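Local atomic coordinates of putative transcription antitermination protein nusG (Methanocaldococcus jannaschii, PDB entry 3LPE), a protein that stimulates transcription elongation as the Spt5 partner of Spt4, its NusG N-terminal (NGN) domain, the part crystallised here, mediating the interaction with RNA polymerase. Residues Met11-Thr17 / Gly51-Ala57; Met18-Lys23 / Ala45-Gly51; Leu38-Ser42 / Glu56-Asp62. All coordinates share one frame; numbering follows the deposited sequence.

Contact 1 of 3, residues Met11-Thr17 / Gly51-Ala57; sequences MIFAVRT and GYVLVEA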
ATOM      1  N   MET A  11     -12.442   6.223  -4.927  1.00 39.02           N
ATOM      2  CA  MET A  11     -12.689   4.799  -4.590  1.00 25.84           C
ATOM      3  C   MET A  11     -11.538   3.997  -3.971  1.00 40.67           C
ATOM      4  O   MET A  11     -10.398   3.986  -4.468  1.00 31.56           O
ATOM      5  CB  MET A  11     -13.281   4.066  -5.793  1.00 26.40           C
ATOM      6  CG  MET A  11     -14.582   4.691  -6.252  1.00 33.18           C
ATOM      7  SD  MET A  11     -15.448   3.706  -7.483  1.00 46.24           S
ATOM      8  CE  MET A  11     -15.424   4.810  -8.879  1.00 80.66           C
ATOM      9  N   ILE A  12     -11.863   3.317  -2.870  1.00 28.84           N
ATOM     10  CA  ILE A  12     -10.943   2.385  -2.249  1.00 22.79           C
ATOM     11  C   ILE A  12     -11.690   1.073  -2.011  1.00 31.16           C
ATOM     12  O   ILE A  12     -12.822   1.086  -1.562  1.00 25.59           O
ATOM     13  CB  ILE A  12     -10.447   2.908  -0.903  1.00 24.32           C
ATOM     14  CG1 ILE A  12      -9.731   4.254  -1.093  1.00 26.04           C
ATOM     15  CG2 ILE A  12      -9.476   1.925  -0.292  1.00 24.74           C
ATOM     16  CD1 ILE A  12      -9.653   5.053   0.176  1.00 28.40           C
ATOM     17  N   PHE A  13     -11.049  -0.050  -2.322  1.00 23.62           N
ATOM     18  CA  PHE A  13     -11.700  -1.361  -2.158  1.00 27.52           C
ATOM     19  C   PHE A  13     -10.850  -2.262  -1.277  1.00 24.47           C
ATOM     20  O   PHE A  13      -9.617  -2.171  -1.288  1.00 23.74           O
ATOM     21  CB  PHE A  13     -11.901  -2.034  -3.523  1.00 24.03           C
ATOM     22  CG  PHE A  13     -12.904  -1.325  -4.391  1.00 34.44           C
ATOM     23  CD1 PHE A  13     -14.260  -1.533  -4.210  1.00 36.64           C
ATOM     24  CD2 PHE A  13     -12.492  -0.413  -5.355  1.00 45.45           C
ATOM     25  CE1 PHE A  13     -15.200  -0.861  -4.994  1.00 40.93           C
ATOM     26  CE2 PHE A  13     -13.423   0.250  -6.148  1.00 40.61           C
ATOM     27  CZ  PHE A  13     -14.771   0.027  -5.963  1.00 34.83           C
ATOM     28  N   ALA A  14     -11.511  -3.124  -0.512  1.00 28.00           N
ATOM     29  CA  ALA A  14     -10.809  -4.169   0.227  1.00 22.69           C
ATOM     30  C   ALA A  14     -10.778  -5.441  -0.624  1.00 20.84           C
ATOM     31  O   ALA A  14     -11.814  -5.895  -1.098  1.00 26.71           O
ATOM     32  CB  ALA A  14     -11.487  -4.410   1.593  1.00 20.05           C
ATOM     33  N   VAL A  15      -9.577  -5.963  -0.865  1.00 22.37           N
ATOM     34  CA  VAL A  15      -9.375  -7.192  -1.616  1.00 21.57           C
ATOM     35  C   VAL A  15      -9.028  -8.284  -0.589  1.00 25.67           C
ATOM     36  O   VAL A  15      -8.111  -8.122   0.201  1.00 22.72           O
ATOM     37  CB  VAL A  15      -8.216  -7.041  -2.619  1.00 28.29           C
ATOM     38  CG1 VAL A  15      -7.841  -8.391  -3.232  1.00 23.91           C
ATOM     39  CG2 VAL A  15      -8.600  -6.050  -3.691  1.00 20.94           C
ATOM     40  N   ARG A  16      -9.779  -9.374  -0.589  1.00 27.43           N
ATOM     41  CA  ARG A  16      -9.524 -10.433   0.388  1.00 27.16           C
ATOM     42  C   ARG A  16      -8.386 -11.328  -0.072  1.00 19.07           C
ATOM     43  O   ARG A  16      -8.344 -11.760  -1.201  1.00 18.96           O
ATOM     44  CB  ARG A  16     -10.778 -11.256   0.646  1.00 29.96           C
ATOM     45  CG  ARG A  16     -10.550 -12.347   1.697  1.00 26.96           C
ATOM     46  CD  ARG A  16     -11.810 -13.124   2.041  1.00 27.90           C
ATOM     47  NE  ARG A  16     -11.485 -14.154   3.038  1.00 29.55           N
ATOM     48  CZ  ARG A  16     -12.276 -15.176   3.358  1.00 27.55           C
ATOM     49  NH1 ARG A  16     -13.444 -15.321   2.755  1.00 23.72           N
ATOM     50  NH2 ARG A  16     -11.877 -16.065   4.261  1.00 23.79           N
ATOM     51  N   THR A  17      -7.450 -11.623   0.824  1.00 18.15           N
ATOM     52  CA  THR A  17      -6.354 -12.483   0.452  1.00 20.47           C
ATOM     53  C   THR A  17      -6.236 -13.576   1.478  1.00 22.18           C
ATOM     54  O   THR A  17      -6.928 -13.543   2.497  1.00 22.89           O
ATOM     55  CB  THR A  17      -5.020 -11.709   0.439  1.00 25.89           C
ATOM     56  OG1 THR A  17      -4.568 -11.510   1.787  1.00 25.06           O
ATOM     57  CG2 THR A  17      -5.192 -10.321  -0.287  1.00 29.75           C
ATOM     58  N   GLY A  51      -5.582 -10.729   6.198  1.00 25.09           N
ATOM     59  CA  GLY A  51      -6.408 -11.320   5.158  1.00 24.26           C
ATOM     60  C   GLY A  51      -6.994 -10.349   4.160  1.00 24.63           C
ATOM     61  O   GLY A  51      -7.806 -10.743   3.314  1.00 26.57           O
ATOM     62  N   TYR A  52      -6.581  -9.086   4.234  1.00 22.82           N
ATOM     63  CA  TYR A  52      -7.085  -8.070   3.303  1.00 21.80           C
ATOM     64  C   TYR A  52      -6.019  -7.070   2.894  1.00 22.93           C
ATOM     65  O   TYR A  52      -5.137  -6.739   3.664  1.00 24.04           O
ATOM     66  CB  TYR A  52      -8.248  -7.292   3.922  1.00 22.75           C
ATOM     67  CG  TYR A  52      -9.411  -8.185   4.206  1.00 29.58           C
ATOM     68  CD1 TYR A  52      -9.495  -8.877   5.405  1.00 31.51           C
ATOM     69  CD2 TYR A  52     -10.396  -8.386   3.254  1.00 24.80           C
ATOM     70  CE1 TYR A  52     -10.547  -9.735   5.667  1.00 31.27           C
ATOM     71  CE2 TYR A  52     -11.454  -9.254   3.504  1.00 23.92           C
ATOM     72  CZ  TYR A  52     -11.516  -9.914   4.709  1.00 32.31           C
ATOM     73  OH  TYR A  52     -12.556 -10.767   4.959  1.00 33.10           O
ATOM     74  N   VAL A  53      -6.133  -6.601   1.670  1.00 19.55           N
ATOM     75  CA  VAL A  53      -5.284  -5.523   1.173  1.00 25.33           C
ATOM     76  C   VAL A  53      -6.243  -4.455   0.657  1.00 31.39           C
ATOM     77  O   VAL A  53      -7.267  -4.772   0.029  1.00 25.71           O
ATOM     78  CB  VAL A  53      -4.343  -6.030   0.052  1.00 19.02           C
ATOM     79  CG1 VAL A  53      -3.580  -4.889  -0.574  1.00 39.10           C
ATOM     80  CG2 VAL A  53      -3.356  -7.049   0.627  1.00 27.84           C
ATOM     81  N   LEU A  54      -5.941  -3.194   0.945  1.00 24.49           N
ATOM     82  CA  LEU A  54      -6.807  -2.092   0.519  1.00 18.26           C
ATOM     83  C   LEU A  54      -6.231  -1.484  -0.743  1.00 26.59           C
ATOM     84  O   LEU A  54      -5.046  -1.196  -0.773  1.00 18.47           O
ATOM     85  CB  LEU A  54      -6.839  -1.032   1.613  1.00 19.29           C
ATOM     86  CG  LEU A  54      -7.435  -1.524   2.942  1.00 31.98           C
ATOM     87  CD1 LEU A  54      -7.456  -0.421   3.985  1.00 31.45           C
ATOM     88  CD2 LEU A  54      -8.833  -2.077   2.743  1.00 28.14           C
ATOM     89  N   VAL A  55      -7.068  -1.265  -1.761  1.00 25.05           N
ATOM     90  CA  VAL A  55      -6.593  -0.798  -3.064  1.00 24.39           C
ATOM     91  C   VAL A  55      -7.350   0.465  -3.421  1.00 23.19           C
ATOM     92  O   VAL A  55      -8.556   0.450  -3.538  1.00 22.89           O
ATOM     93  CB  VAL A  55      -6.805  -1.858  -4.180  1.00 24.53           C
ATOM     94  CG1 VAL A  55      -6.359  -1.339  -5.564  1.00 21.58           C
ATOM     95  CG2 VAL A  55      -6.065  -3.176  -3.834  1.00 23.87           C
ATOM     96  N   GLU A  56      -6.618   1.562  -3.555  1.00 25.11           N
ATOM     97  CA  GLU A  56      -7.187   2.837  -3.999  1.00 25.64           C
ATOM     98  C   GLU A  56      -7.084   2.917  -5.535  1.00 20.04           C
ATOM     99  O   GLU A  56      -5.988   2.827  -6.119  1.00 30.78           O
ATOM    100  CB  GLU A  56      -6.426   3.984  -3.330  1.00 29.69           C
ATOM    101  CG  GLU A  56      -7.016   5.380  -3.557  1.00 29.93           C
ATOM    102  CD  GLU A  56      -6.157   6.472  -2.954  1.00 23.90           C
ATOM    103  OE1 GLU A  56      -6.677   7.579  -2.732  1.00 39.10           O
ATOM    104  OE2 GLU A  56      -4.970   6.225  -2.688  1.00 35.52           O
ATOM    105  N   ALA A  57      -8.228   3.050  -6.186  1.00 35.53           N
ATOM    106  CA  ALA A  57      -8.293   3.016  -7.644  1.00 34.63           C
ATOM    107  C   ALA A  57      -9.407   3.915  -8.178  1.00 30.86           C
ATOM    108  O   ALA A  57     -10.303   4.321  -7.437  1.00 35.96           O
ATOM    109  CB  ALA A  57      -8.498   1.585  -8.130  1.00 29.23           C
TER

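Contact 2 of 3, residues Met18-Lys23 / Ala45-Gly51; sequences MVGQEK and ASESLKG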
ATOM      1  N   MET A  18      -5.324 -14.514   1.232  1.00 28.94           N
ATOM      2  CA  MET A  18      -4.917 -15.442   2.266  1.00 27.86           C
ATOM      3  C   MET A  18      -4.198 -14.725   3.388  1.00 30.85           C
ATOM      4  O   MET A  18      -3.397 -13.803   3.176  1.00 23.19           O
ATOM      5  CB  MET A  18      -4.039 -16.556   1.694  1.00 25.44           C
ATOM      6  CG  MET A  18      -4.798 -17.381   0.666  1.00 34.86           C
ATOM      7  SD  MET A  18      -3.758 -18.678   0.063  1.00 35.47           S
ATOM      8  CE  MET A  18      -3.919 -19.842   1.432  1.00 52.31           C
ATOM      9  N   VAL A  19      -4.489 -15.164   4.601  1.00 22.02           N
ATOM     10  CA  VAL A  19      -3.882 -14.575   5.782  1.00 23.70           C
ATOM     11  C   VAL A  19      -2.389 -14.783   5.732  1.00 30.78           C
ATOM     12  O   VAL A  19      -1.916 -15.889   5.496  1.00 30.13           O
ATOM     13  CB  VAL A  19      -4.494 -15.163   7.082  1.00 32.38           C
ATOM     14  CG1 VAL A  19      -3.686 -14.757   8.300  1.00 27.01           C
ATOM     15  CG2 VAL A  19      -5.950 -14.716   7.217  1.00 35.50           C
ATOM     16  N   GLY A  20      -1.634 -13.706   5.939  1.00 26.64           N
ATOM     17  CA  GLY A  20      -0.190 -13.820   5.908  1.00 27.30           C
ATOM     18  C   GLY A  20       0.429 -13.528   4.549  1.00 31.96           C
ATOM     19  O   GLY A  20       1.648 -13.367   4.443  1.00 30.44           O
ATOM     20  N   GLN A  21      -0.399 -13.435   3.511  1.00 25.94           N
ATOM     21  CA  GLN A  21       0.080 -13.115   2.179  1.00 30.23           C
ATOM     22  C   GLN A  21      -0.173 -11.644   1.790  1.00 31.12           C
ATOM     23  O   GLN A  21      -0.066 -11.279   0.622  1.00 25.97           O
ATOM     24  CB  GLN A  21      -0.604 -14.015   1.140  1.00 22.01           C
ATOM     25  CG  GLN A  21      -0.255 -15.490   1.301  1.00 35.28           C
ATOM     26  CD  GLN A  21       1.197 -15.752   1.042  1.00 44.24           C
ATOM     27  OE1 GLN A  21       1.739 -15.304   0.034  1.00 38.62           O
ATOM     28  NE2 GLN A  21       1.849 -16.480   1.948  1.00 37.14           N
ATOM     29  N   GLU A  22      -0.508 -10.815   2.758  1.00 23.60           N
ATOM     30  CA  GLU A  22      -0.970  -9.470   2.443  1.00 29.34           C
ATOM     31  C   GLU A  22       0.100  -8.638   1.736  1.00 26.26           C
ATOM     32  O   GLU A  22      -0.137  -8.088   0.667  1.00 23.87           O
ATOM     33  CB  GLU A  22      -1.448  -8.764   3.707  1.00 19.78           C
ATOM     34  CG  GLU A  22      -2.558  -9.526   4.449  1.00 25.97           C
ATOM     35  CD  GLU A  22      -2.030 -10.559   5.430  1.00 28.32           C
ATOM     36  OE1 GLU A  22      -0.803 -10.806   5.474  1.00 23.77           O
ATOM     37  OE2 GLU A  22      -2.858 -11.106   6.185  1.00 26.30           O
ATOM     38  N   LYS A  23       1.266  -8.544   2.344  1.00 22.24           N
ATOM     39  CA  LYS A  23       2.369  -7.773   1.753  1.00 32.28           C
ATOM     40  C   LYS A  23       2.819  -8.369   0.427  1.00 35.56           C
ATOM     41  O   LYS A  23       3.098  -7.633  -0.518  1.00 28.59           O
ATOM     42  CB  LYS A  23       3.557  -7.699   2.717  1.00 34.84           C
ATOM     43  CG  LYS A  23       3.379  -6.705   3.854  1.00 32.19           C
ATOM     44  CD  LYS A  23       4.510  -6.878   4.864  1.00 35.97           C
ATOM     45  CE  LYS A  23       4.382  -5.950   6.036  1.00 55.90           C
ATOM     46  NZ  LYS A  23       5.536  -6.137   6.958  1.00 63.86           N
ATOM     47  N   ALA A  45      -1.385  -2.476   3.120  1.00 22.09           N
ATOM     48  CA  ALA A  45      -1.449  -3.731   3.853  1.00 27.58           C
ATOM     49  C   ALA A  45      -1.106  -3.454   5.298  1.00 29.87           C
ATOM     50  O   ALA A  45       0.056  -3.247   5.626  1.00 25.85           O
ATOM     51  CB  ALA A  45      -0.497  -4.774   3.254  1.00 23.93           C
ATOM     52  N   SER A  46      -2.126  -3.427   6.149  1.00 37.12           N
ATOM     53  CA  SER A  46      -1.968  -3.140   7.573  1.00 34.88           C
ATOM     54  C   SER A  46      -1.915  -4.423   8.391  1.00 41.42           C
ATOM     55  O   SER A  46      -2.706  -5.342   8.149  1.00 34.27           O
ATOM     56  CB  SER A  46      -3.152  -2.304   8.059  1.00 29.95           C
ATOM     57  OG  SER A  46      -3.206  -2.277   9.474  1.00 40.17           O
ATOM     58  N   GLU A  47      -1.008  -4.471   9.365  1.00 39.33           N
ATOM     59  CA  GLU A  47      -0.874  -5.626  10.241  1.00 48.51           C
ATOM     60  C   GLU A  47      -2.137  -5.815  11.059  1.00 41.84           C
ATOM     61  O   GLU A  47      -2.405  -6.901  11.551  1.00 47.23           O
ATOM     62  CB  GLU A  47       0.328  -5.470  11.178  1.00 51.02           C
ATOM     63  CG  GLU A  47       1.661  -5.672  10.496  1.00 62.98           C
ATOM     64  CD  GLU A  47       1.764  -7.024   9.821  1.00 77.69           C
ATOM     65  OE1 GLU A  47       2.312  -7.097   8.699  1.00 86.40           O
ATOM     66  OE2 GLU A  47       1.289  -8.017  10.410  1.00 82.10           O
ATOM     67  N   SER A  48      -2.919  -4.756  11.211  1.00 40.86           N
ATOM     68  CA  SER A  48      -4.100  -4.846  12.048  1.00 44.23           C
ATOM     69  C   SER A  48      -5.290  -5.272  11.194  1.00 44.28           C
ATOM     70  O   SER A  48      -6.435  -5.314  11.652  1.00 43.55           O
ATOM     71  CB  SER A  48      -4.350  -3.516  12.770  1.00 38.66           C
ATOM     72  OG  SER A  48      -5.030  -2.626  11.921  1.00 52.86           O
ATOM     73  N   LEU A  49      -5.005  -5.620   9.949  1.00 29.84           N
ATOM     74  CA  LEU A  49      -6.050  -6.050   9.029  1.00 37.90           C
ATOM     75  C   LEU A  49      -5.633  -7.294   8.262  1.00 33.95           C
ATOM     76  O   LEU A  49      -5.333  -7.230   7.074  1.00 27.19           O
ATOM     77  CB  LEU A  49      -6.390  -4.934   8.049  1.00 26.32           C
ATOM     78  CG  LEU A  49      -7.576  -5.220   7.138  1.00 37.62           C
ATOM     79  CD1 LEU A  49      -8.768  -5.635   7.987  1.00 42.95           C
ATOM     80  CD2 LEU A  49      -7.906  -3.997   6.290  1.00 47.19           C
ATOM     81  N   LYS A  50      -5.614  -8.432   8.944  1.00 27.81           N
ATOM     82  CA  LYS A  50      -5.112  -9.654   8.324  1.00 40.84           C
ATOM     83  C   LYS A  50      -6.102 -10.227   7.309  1.00 31.87           C
ATOM     84  O   LYS A  50      -7.315 -10.215   7.536  1.00 29.69           O
ATOM     85  CB  LYS A  50      -4.798 -10.682   9.392  1.00 40.36           C
ATOM     86  CG  LYS A  50      -4.092 -10.101  10.597  1.00 53.02           C
ATOM     87  CD  LYS A  50      -4.356 -10.957  11.827  1.00 67.26           C
ATOM     88  CE  LYS A  50      -4.337 -10.128  13.109  1.00 77.13           C
ATOM     89  NZ  LYS A  50      -5.083 -10.804  14.217  1.00 70.55           N
ATOM     90  N   GLY A  51      -5.582 -10.729   6.198  1.00 25.09           N
ATOM     91  CA  GLY A  51      -6.408 -11.320   5.158  1.00 24.26           C
ATOM     92  C   GLY A  51      -6.994 -10.349   4.160  1.00 24.63           C
ATOM     93  O   GLY A  51      -7.806 -10.743   3.314  1.00 26.57           O
TER

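Contact 3 of 3, residues Leu38-Ser42 / Glu56-Asp62; sequences LDVYS and EAETKGD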
ATOM      1  N   LEU A  38      -2.821   0.361 -15.060  1.00 34.34           N
ATOM      2  CA  LEU A  38      -4.128   0.473 -14.432  1.00 32.57           C
ATOM      3  C   LEU A  38      -4.184   1.723 -13.578  1.00 41.56           C
ATOM      4  O   LEU A  38      -3.165   2.160 -13.047  1.00 31.81           O
ATOM      5  CB  LEU A  38      -4.380  -0.749 -13.553  1.00 29.55           C
ATOM      6  CG  LEU A  38      -4.238  -2.091 -14.270  1.00 37.60           C
ATOM      7  CD1 LEU A  38      -4.337  -3.233 -13.265  1.00 46.48           C
ATOM      8  CD2 LEU A  38      -5.292  -2.227 -15.362  1.00 42.67           C
ATOM      9  N   ASP A  39      -5.377   2.285 -13.425  1.00 37.82           N
ATOM     10  CA  ASP A  39      -5.552   3.463 -12.580  1.00 31.64           C
ATOM     11  C   ASP A  39      -5.649   3.053 -11.114  1.00 35.54           C
ATOM     12  O   ASP A  39      -6.680   3.244 -10.469  1.00 35.88           O
ATOM     13  CB  ASP A  39      -6.789   4.257 -12.996  1.00 34.60           C
ATOM     14  CG  ASP A  39      -6.603   4.970 -14.332  1.00 42.56           C
ATOM     15  OD1 ASP A  39      -5.475   5.408 -14.616  1.00 50.20           O
ATOM     16  OD2 ASP A  39      -7.574   5.071 -15.105  1.00 51.86           O
ATOM     17  N   VAL A  40      -4.558   2.495 -10.609  1.00 27.94           N
ATOM     18  CA  VAL A  40      -4.425   2.120  -9.207  1.00 26.96           C
ATOM     19  C   VAL A  40      -3.415   3.087  -8.600  1.00 38.25           C
ATOM     20  O   VAL A  40      -2.306   3.244  -9.120  1.00 27.28           O
ATOM     21  CB  VAL A  40      -3.923   0.668  -9.073  1.00 28.47           C
ATOM     22  CG1 VAL A  40      -3.643   0.313  -7.614  1.00 22.78           C
ATOM     23  CG2 VAL A  40      -4.927  -0.308  -9.680  1.00 32.70           C
ATOM     24  N   TYR A  41      -3.797   3.735  -7.505  1.00 24.44           N
ATOM     25  CA  TYR A  41      -2.992   4.814  -6.958  1.00 29.08           C
ATOM     26  C   TYR A  41      -2.214   4.462  -5.702  1.00 36.30           C
ATOM     27  O   TYR A  41      -1.129   4.994  -5.470  1.00 25.31           O
ATOM     28  CB  TYR A  41      -3.879   6.019  -6.696  1.00 34.35           C
ATOM     29  CG  TYR A  41      -4.715   6.394  -7.889  1.00 38.49           C
ATOM     30  CD1 TYR A  41      -4.140   6.536  -9.150  1.00 36.14           C
ATOM     31  CD2 TYR A  41      -6.071   6.639  -7.756  1.00 35.40           C
ATOM     32  CE1 TYR A  41      -4.907   6.900 -10.258  1.00 30.73           C
ATOM     33  CE2 TYR A  41      -6.844   7.006  -8.846  1.00 38.43           C
ATOM     34  CZ  TYR A  41      -6.258   7.139 -10.098  1.00 40.27           C
ATOM     35  OH  TYR A  41      -7.029   7.512 -11.180  1.00 41.70           O
ATOM     36  N   SER A  42      -2.760   3.566  -4.889  1.00 24.47           N
ATOM     37  CA  SER A  42      -2.028   3.111  -3.717  1.00 24.84           C
ATOM     38  C   SER A  42      -2.584   1.775  -3.254  1.00 21.77           C
ATOM     39  O   SER A  42      -3.680   1.403  -3.633  1.00 21.35           O
ATOM     40  CB  SER A  42      -2.053   4.137  -2.573  1.00 23.61           C
ATOM     41  OG  SER A  42      -3.320   4.159  -1.941  1.00 28.25           O
ATOM     42  N   GLU A  56      -6.618   1.562  -3.555  1.00 25.11           N
ATOM     43  CA  GLU A  56      -7.187   2.837  -3.999  1.00 25.64           C
ATOM     44  C   GLU A  56      -7.084   2.917  -5.535  1.00 20.04           C
ATOM     45  O   GLU A  56      -5.988   2.827  -6.119  1.00 30.78           O
ATOM     46  CB  GLU A  56      -6.426   3.984  -3.330  1.00 29.69           C
ATOM     47  CG  GLU A  56      -7.016   5.380  -3.557  1.00 29.93           C
ATOM     48  CD  GLU A  56      -6.157   6.472  -2.954  1.00 23.90           C
ATOM     49  OE1 GLU A  56      -6.677   7.579  -2.732  1.00 39.10           O
ATOM     50  OE2 GLU A  56      -4.970   6.225  -2.688  1.00 35.52           O
ATOM     51  N   ALA A  57      -8.228   3.050  -6.186  1.00 35.53           N
ATOM     52  CA  ALA A  57      -8.293   3.016  -7.644  1.00 34.63           C
ATOM     53  C   ALA A  57      -9.407   3.915  -8.178  1.00 30.86           C
ATOM     54  O   ALA A  57     -10.303   4.321  -7.437  1.00 35.96           O
ATOM     55  CB  ALA A  57      -8.498   1.585  -8.130  1.00 29.23           C
ATOM     56  N   GLU A  58      -9.346   4.222  -9.466  1.00 31.77           N
ATOM     57  CA  GLU A  58     -10.335   5.089 -10.081  1.00 33.08           C
ATOM     58  C   GLU A  58     -11.694   4.407 -10.187  1.00 34.03           C
ATOM     59  O   GLU A  58     -12.732   5.031  -9.958  1.00 33.92           O
ATOM     60  CB  GLU A  58      -9.887   5.500 -11.475  1.00 34.26           C
ATOM     61  CG  GLU A  58     -10.726   6.647 -12.057  1.00 35.71           C
ATOM     62  CD  GLU A  58     -10.764   7.867 -11.148  1.00 49.67           C
ATOM     63  OE1 GLU A  58      -9.761   8.137 -10.452  1.00 43.21           O
ATOM     64  OE2 GLU A  58     -11.805   8.553 -11.123  1.00 47.66           O
ATOM     65  N   THR A  59     -11.687   3.120 -10.542  1.00 34.93           N
ATOM     66  CA  THR A  59     -12.929   2.374 -10.720  1.00 38.00           C
ATOM     67  C   THR A  59     -12.801   0.981 -10.150  1.00 35.29           C
ATOM     68  O   THR A  59     -11.701   0.491  -9.965  1.00 38.47           O
ATOM     69  CB  THR A  59     -13.272   2.209 -12.207  1.00 46.99           C
ATOM     70  OG1 THR A  59     -12.355   1.284 -12.819  1.00 34.45           O
ATOM     71  CG2 THR A  59     -13.201   3.551 -12.921  1.00 41.83           C
ATOM     72  N   LYS A  60     -13.929   0.320  -9.916  1.00 33.85           N
ATOM     73  CA  LYS A  60     -13.885  -1.066  -9.448  1.00 38.91           C
ATOM     74  C   LYS A  60     -13.262  -1.956 -10.522  1.00 36.84           C
ATOM     75  O   LYS A  60     -12.549  -2.928 -10.226  1.00 30.98           O
ATOM     76  CB  LYS A  60     -15.284  -1.567  -9.093  1.00 40.55           C
ATOM     77  CG  LYS A  60     -15.250  -2.945  -8.408  1.00 42.53           C
ATOM     78  CD  LYS A  60     -16.582  -3.333  -7.814  1.00 48.98           C
ATOM     79  CE  LYS A  60     -16.432  -4.645  -7.055  1.00 56.86           C
ATOM     80  NZ  LYS A  60     -17.685  -5.070  -6.391  1.00 61.27           N
ATOM     81  N   GLY A  61     -13.528  -1.614 -11.782  1.00 33.05           N
ATOM     82  CA  GLY A  61     -12.969  -2.350 -12.901  1.00 43.84           C
ATOM     83  C   GLY A  61     -11.453  -2.410 -12.881  1.00 38.50           C
ATOM     84  O   GLY A  61     -10.857  -3.415 -13.277  1.00 44.51           O
ATOM     85  N   ASP A  62     -10.817  -1.331 -12.433  1.00 38.71           N
ATOM     86  CA  ASP A  62      -9.365  -1.335 -12.283  1.00 33.65           C
ATOM     87  C   ASP A  62      -8.923  -2.425 -11.310  1.00 31.66           C
ATOM     88  O   ASP A  62      -7.941  -3.126 -11.551  1.00 34.39           O
ATOM     89  CB  ASP A  62      -8.870   0.031 -11.813  1.00 31.82           C
ATOM     90  CG  ASP A  62      -8.986   1.088 -12.894  1.00 47.63           C
ATOM     91  OD1 ASP A  62      -8.162   1.077 -13.831  1.00 46.17           O
ATOM     92  OD2 ASP A  62      -9.907   1.918 -12.820  1.00 33.74           O
TER

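Contact 1 of 3, residues Met11-Thr17 / Gly51-Ala57
Arg16 and Tyr52 sit opposite each other in a non-hydrogen-bonded pair of two antiparallel strands, and their side chains cross obliquely. The arginine is extended from CG to NE, with CG anti to the backbone N (chi1 -178°), a course that takes its methylenes past one edge atom of the tyrosine after another: CB lies 3.6 Å from Tyr52 CE2, CG is close to the same atom, and CD reaches the neighbourhood of the hydroxyl. The guanidinium and ring planes differ by 23°.

On the same face Ala14 CB meets Leu54 CD2 at 3.7 Å, and Ile12 lays CG1 against the aliphatic part of Glu56, 3.8 Å from its CG. This face is roofed by helix 83-90, where Ile86 touches both Ile12 and Leu54. The Glu56 carboxylate leaves the pair for the partner chain, DNA-directed RNA polymerase subunit E'', and its Ser39.

Phe13, Val15, Val53 and Val55 point to the other face. There Val15 and Val55 each turn CG2 to the other, 3.8 Å apart, and Thr17 CG2 packs on Val53 CG2 at 3.9 Å; Met29 of helix 22-35 and Val63 of helix 60-67 close over this side.

Six backbone hydrogen bonds set the register. Val15 N to Val53 O is short at 2.7 Å and nearly straight, whereas Thr17 N approaches Gly51 O from 49° above the carbonyl plane, where strand 52-57 begins. Flanked by strands 40-45 and 73-76 and covered by helices on both faces, this is the central pair of the antiparallel sheet of the NGN domain.

Contact 2 of 3, residues Met18-Lys23 / Ala45-Gly51
Val19 and Gly51 bring their backbones to 4.2 Å between CA atoms, where a type II turn from Met18 to Gln21 passes the end of the loop that follows strand 40-45. Gly51, whose positive phi (85°) is one that glycine adopts readily, lies against the valine, whose CG2 is 4.0 Å from Gly51 CA.

Glu22, in the first turn of helix 22-35, is the central side chain of the contact. Its CB rests 4.1 Å from Ala45 CB, and a bend at chi2 (87°) then swings the carboxylate back toward the turn. There OE2 accepts two backbone N-H groups: Gly51 N at 2.7 Å, on the anti lone pair, and Gly20 N at 2.9 Å, which comes from 42° out of the carboxylate plane. One oxygen thus ties the turn before the helix to the residue that leads into strand 52-57.

Farther out, Lys23 stretches its chain across Glu47 at about a right angle. Its NZ stops 3.8 Å from Glu47 OE1, a long salt bridge, and the lysine also packs on Trp27 of the partner chain, DNA-directed RNA polymerase subunit E''. Ala45 extends the sheet into that chain through an antiparallel ladder.

Chemically, the contact depends on a carboxylate oxygen shared by two amides rather than on paired charges. Such donation would be expected to stabilise the ionised form of Glu22, while the long Lys23-Glu47 approach suggests a weaker link.

Contact 3 of 3, residues Leu38-Ser42 / Glu56-Asp62
Tyr41 reaches over the 56-62 segment from the beginning of strand 40-45, and its side chain can be traced outward from CB, which lies 3.9 Å from Glu56 O. With CG anti to the carbonyl carbon (chi1 -51°), the ring passes obliquely beside that same oxygen. Farther along, CE2 is 3.5 Å from Glu58 OE1. At the tip, OH donates to Glu58 OE1 at 2.9 Å; this oxygen lies near the ring plane, at the edge, and is met on its anti side. The ring and carboxylate planes are 62° apart, and the bend of Glu58 at chi2 (55°) brings its acid round to the hydroxyl. One ring face carries Asp39 O, 3.9 Å above its centre.

That carbonyl also accepts from Glu58 N, while Asp39 N donates to Asp62 OD1 at 3.1 Å from well above the carboxylate plane. Asp62 N bonds Thr59 OG1 and Thr59 N bonds Asp62 OD2, the latter weakly: a capping box that opens helix 60-67. The Thr59 hydroxyl additionally donates to Asp62 OD2.

Deeper in, Ser42 OG donates to Glu56 OE2 at 2.7 Å. This oxygen is shared with Ser39 of the partner chain, DNA-directed RNA polymerase subunit E'', onto whose strand Ser42 continues the sheet. Tyr41 N bonds Glu56 O, and Glu56 N bonds Ser42 O; two residues thus face one, the register slipping by a residue between Val40 and Ser42. This is a classic beta bulge in the 40-45/52-57 hairpin, at the heterodimer interface.

Strand 52-57 is common to contacts 1 and 3: strand 12-17 flanks it in contact 1 and strand 40-45 in contact 3. Contact 1 is the buried core, centred about 3 Å from the chain's centre, with a regular ladder and largely apolar faces under helices. Contacts 2 and 3, at about 11 and 9 Å, are only partly buried and lie on opposite sides of that centre, their own centres about 20 Å apart. Both rely on carboxylates: in contact 2 one oxygen accepts backbone amides from both segments, while in contact 3 acids receive hydroxyls and amides around a bulge and a helix start. Gly51 joins contacts 1 and 2; Glu56 and Ala57 join contacts 1 and 3.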